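Local coordinates for protein lipolytic enzyme (Clostridium thermocellum, PDB 2VPT) that removes acetyl groups from xylan, as the catalytic domain of a cellulosomal family 3 carbohydrate esterase, at residues Ile190-Lys193 and Tyr194-Ile198. Residues are numbered along the deposited sequence; the frame is centred on the assembly and turned at random.
Sequences IWYK and YTIDI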
# COMPACT_ATOMS: atom_id res chain seq x y z
N ILE A 190 -13.62 -7.00 15.95
CA ILE A 190 -14.68 -7.88 15.48
C ILE A 190 -14.09 -9.13 14.81
O ILE A 190 -14.55 -10.23 15.05
CB ILE A 190 -15.66 -7.13 14.56
CG1 ILE A 190 -16.31 -5.95 15.29
CG2 ILE A 190 -16.73 -8.09 14.03
CD1 ILE A 190 -17.00 -4.95 14.39
N TRP A 191 -13.05 -8.98 13.99
CA TRP A 191 -12.36 -10.16 13.50
C TRP A 191 -11.95 -11.06 14.67
O TRP A 191 -12.10 -12.28 14.61
CB TRP A 191 -11.09 -9.81 12.72
CG TRP A 191 -11.29 -9.31 11.30
CD1 TRP A 191 -11.23 -8.02 10.89
CD2 TRP A 191 -11.57 -10.09 10.12
NE1 TRP A 191 -11.45 -7.94 9.53
CE2 TRP A 191 -11.65 -9.20 9.04
CE3 TRP A 191 -11.74 -11.45 9.88
CZ2 TRP A 191 -11.91 -9.63 7.73
CZ3 TRP A 191 -12.00 -11.88 8.58
CH2 TRP A 191 -12.07 -10.97 7.53
N TYR A 192 -11.36 -10.47 15.72
CA TYR A 192 -10.94 -11.25 16.87
C TYR A 192 -12.12 -12.02 17.46
O TYR A 192 -12.04 -13.22 17.65
CB TYR A 192 -10.27 -10.35 17.91
CG TYR A 192 -9.78 -11.10 19.13
CD1 TYR A 192 -8.48 -11.57 19.20
CD2 TYR A 192 -10.62 -11.34 20.21
CE1 TYR A 192 -8.02 -12.25 20.31
CE2 TYR A 192 -10.18 -12.01 21.33
CZ TYR A 192 -8.89 -12.47 21.36
OH TYR A 192 -8.44 -13.15 22.49
N LYS A 193 -13.20 -11.31 17.72
CA LYS A 193 -14.42 -11.93 18.28
C LYS A 193 -14.84 -13.19 17.52
O LYS A 193 -15.13 -14.23 18.11
CB LYS A 193 -15.54 -10.90 18.31
CG LYS A 193 -16.92 -11.45 18.67
CD LYS A 193 -17.95 -10.35 18.70
CE LYS A 193 -19.35 -10.93 18.88
NZ LYS A 193 -20.38 -9.89 18.88
N TYR A 194 -14.87 -13.08 16.20
CA TYR A 194 -15.39 -14.16 15.36
C TYR A 194 -14.37 -15.23 14.99
O TYR A 194 -14.74 -16.31 14.54
CB TYR A 194 -16.06 -13.57 14.10
CG TYR A 194 -17.42 -12.94 14.37
CD1 TYR A 194 -18.58 -13.70 14.29
CD2 TYR A 194 -17.56 -11.61 14.70
CE1 TYR A 194 -19.81 -13.15 14.56
CE2 TYR A 194 -18.81 -11.04 14.97
CZ TYR A 194 -19.93 -11.83 14.90
OH TYR A 194 -21.19 -11.30 15.15
N THR A 195 -13.08 -14.96 15.19
CA THR A 195 -12.04 -15.93 14.80
C THR A 195 -11.29 -16.62 15.93
O THR A 195 -10.72 -17.68 15.72
CB THR A 195 -10.96 -15.28 13.89
OG1 THR A 195 -10.24 -14.27 14.62
CG2 THR A 195 -11.60 -14.67 12.59
N ILE A 196 -11.26 -16.02 17.12
CA ILE A 196 -10.31 -16.49 18.15
C ILE A 196 -10.52 -17.96 18.56
O ILE A 196 -9.57 -18.72 18.65
CB ILE A 196 -10.28 -15.55 19.38
CG1 ILE A 196 -9.18 -15.97 20.35
CG2 ILE A 196 -11.62 -15.52 20.09
CD1 ILE A 196 -7.76 -15.99 19.76
N ASP A 197 -11.76 -18.37 18.75
CA ASP A 197 -12.01 -19.73 19.19
C ASP A 197 -11.58 -20.75 18.15
O ASP A 197 -10.97 -21.76 18.47
CB ASP A 197 -13.48 -19.90 19.60
CG ASP A 197 -13.82 -19.07 20.82
OD1 ASP A 197 -13.10 -19.18 21.83
OD2 ASP A 197 -14.79 -18.29 20.79
N ILE A 198 -11.88 -20.49 16.88
CA ILE A 198 -11.47 -21.39 15.82
C ILE A 198 -9.94 -21.41 15.68
O ILE A 198 -9.33 -22.46 15.47
CB ILE A 198 -12.17 -21.01 14.50
CG1 ILE A 198 -13.67 -21.36 14.61
CG2 ILE A 198 -11.50 -21.71 13.34
CD1 ILE A 198 -14.62 -20.57 13.70
O HOH W 1 -14.43 -16.95 18.40
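The Y194 ring lies alongside two neighbours that point the same way: I190 CG2 approaches Y194 CD2 at 3.7 Å, while CD and CE of the extended K193 chain run beside CE2. I190 O sits at the edge of this ring, in its plane, 3.3 Å from Y194 CD2. The polar ends of K193 and Y194 share one partner, E163, through a salt bridge from NZ and a hydrogen bond from OH.

On another flank, I196 lies against the face of the Y192 ring one helical turn earlier: its CB is 4.0 Å from the ring centroid and only 12° off the normal, which defines a CH-pi contact. With chi1 at -179°, CG of Y192 lies opposite the backbone N and beside the carbonyl carbon, which lays the ring along the helix over I196, until OH comes within 3.6 Å of I196 CG1. L31, L34 and L35 of helix 28-37 also pack on this tyrosine.

The backbone is regular at Y194, where N reaches I190 O at 3.1 Å, but changes just beyond. T195 turns OG1 back (chi1 65°) to donate to W191 O at 2.7 Å from above the carbonyl plane; its own N bonds that oxygen only weakly and also reaches Y192 O, which I196 N shares. The N atoms of D197 and I198 have no bond to the turn before; a water bridges the first gap, donating to K193 O at 2.8 Å and D197 OD2, and accepting from D197 N at 3.0 Å. This water-bridged gap, two residues beyond a threonine whose hydroxyl bonds the carbonyl a turn back, accompanies a kink in the last helix packed on the central sheet of an SGNH-hydrolase alpha/beta/alpha fold.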